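Local structure of inorganic pyrophosphatase (Shewanella sp. AS-11, 6LL8) at residues A[227-230]-A[231-235]. The protein probably hydrolyses diphosphate to two phosphates, as a manganese-dependent family II inorganic pyrophosphatase working with a cluster of bound metal ions. Residues are numbered along the deposited sequence; the frame is centred on the assembly and turned at random.
Sequences DDIK and ADLEA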
# COMPACT_ATOMS: atom_id res chain seq x y z
N ASP A 227 12.78 -16.16 11.47
CA ASP A 227 12.91 -16.97 12.69
C ASP A 227 13.88 -16.31 13.69
O ASP A 227 13.51 -16.18 14.89
CB ASP A 227 13.37 -18.38 12.35
CG ASP A 227 12.31 -19.25 11.69
OD1 ASP A 227 11.13 -18.89 11.72
OD2 ASP A 227 12.68 -20.34 11.23
N ASP A 228 15.03 -15.84 13.23
CA ASP A 228 16.07 -15.36 14.17
C ASP A 228 15.71 -13.98 14.74
O ASP A 228 16.11 -13.68 15.87
CB ASP A 228 17.46 -15.32 13.53
CG ASP A 228 18.02 -16.70 13.20
OD1 ASP A 228 17.50 -17.71 13.72
OD2 ASP A 228 18.98 -16.75 12.41
N ILE A 229 14.97 -13.17 13.98
CA ILE A 229 14.70 -11.73 14.32
C ILE A 229 13.31 -11.57 14.93
O ILE A 229 12.98 -10.46 15.33
CB ILE A 229 14.89 -10.76 13.12
CG1 ILE A 229 15.04 -9.29 13.58
CG2 ILE A 229 13.77 -10.87 12.10
CD1 ILE A 229 15.48 -8.32 12.47
N LYS A 230 12.53 -12.64 15.02
CA LYS A 230 11.12 -12.52 15.47
C LYS A 230 11.03 -11.86 16.84
O LYS A 230 10.20 -10.95 17.03
CB LYS A 230 10.41 -13.87 15.41
CG LYS A 230 8.90 -13.75 15.45
CD LYS A 230 8.22 -15.05 15.17
CE LYS A 230 8.49 -15.53 13.76
NZ LYS A 230 7.72 -16.75 13.45
N ALA A 231 11.81 -12.30 17.82
CA ALA A 231 11.76 -11.71 19.17
C ALA A 231 12.11 -10.21 19.10
O ALA A 231 11.51 -9.42 19.85
CB ALA A 231 12.65 -12.47 20.11
N ASP A 232 13.06 -9.84 18.26
CA ASP A 232 13.45 -8.41 18.06
C ASP A 232 12.28 -7.63 17.46
O ASP A 232 12.04 -6.50 17.86
CB ASP A 232 14.72 -8.29 17.20
CG ASP A 232 16.01 -8.81 17.86
OD1 ASP A 232 15.98 -8.97 19.06
OD2 ASP A 232 16.97 -9.01 17.12
N LEU A 233 11.53 -8.23 16.54
CA LEU A 233 10.34 -7.56 15.98
C LEU A 233 9.29 -7.37 17.07
O LEU A 233 8.67 -6.30 17.14
CB LEU A 233 9.77 -8.35 14.82
CG LEU A 233 10.65 -8.50 13.59
CD1 LEU A 233 10.05 -9.49 12.62
CD2 LEU A 233 10.89 -7.17 12.91
N GLU A 234 9.09 -8.39 17.91
CA GLU A 234 8.10 -8.31 18.99
C GLU A 234 8.48 -7.19 19.97
O GLU A 234 7.61 -6.43 20.42
CB GLU A 234 7.96 -9.66 19.68
CG GLU A 234 7.35 -10.70 18.77
CD GLU A 234 7.25 -12.06 19.43
OE1 GLU A 234 8.33 -12.60 19.83
OE2 GLU A 234 6.12 -12.56 19.54
N ALA A 235 9.75 -7.10 20.32
CA ALA A 235 10.21 -6.05 21.25
C ALA A 235 10.00 -4.70 20.57
O ALA A 235 9.60 -3.72 21.23
CB ALA A 235 11.66 -6.24 21.62
O HOH W 1 13.37 -14.90 17.48
O HOH W 2 15.10 -11.84 17.67
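Leu233 sits one helical turn after Ile229, and backbone and side chain both join the two. Its N-H donates to Ile229 O over 2.9 Å, with an N-H...O angle of 154°. From there the leucine can be followed outward. Its CB rests against the carbonyl oxygen of Lys230, and Leu233 CG lies 3.5 Å from Ile229 O. Leu233 CG stands anti to the carbonyl carbon (chi1 -64°), beside its own N, which sets it against that oxygen. Leu233 CD1 then meets the methyl CG2 of Ile229 at 4.0 Å. The two side chains cross at about a right angle. Beyond this pair Leu233 packs on Ala195 and Val199 of helix 195-199 and on Leu251 and Leu264 of the sheet. With an alanine here, a gap is likely to open against helix 195-199 and the two strands, and Ile229 CG2 would lose its methyl partner.

The other branch of Ile229 faces Asp232, Ile229 CG1 lying 3.8 Å from Asp232 CB. These side-chain contacts of Ile229 hold for one of its two deposited conformers. Glu234 N donates to Lys230 O at 2.9 Å. Glu234 CG lies beside the same oxygen. The charged ends of these two residues pair elsewhere: Lys230 NZ with Glu262, and Glu234 OE2 with Arg285.

Two waters continue the helical pattern into the preceding residues. One donates to Asp227 O and accepts from Ala231 N. The other donates to Asp228 O and accepts from Asp232 N. Each thus bridges a carbonyl and an N-H four residues apart, where direct bonds would join a regular helix. These two water-bridged i to i+4 links precede the direct bonds of helix 230-243, whose Leu233 side packs on the mixed sheet of the DHHA2 domain, away from the metal cluster, while Ala231 and Asp232 are exposed.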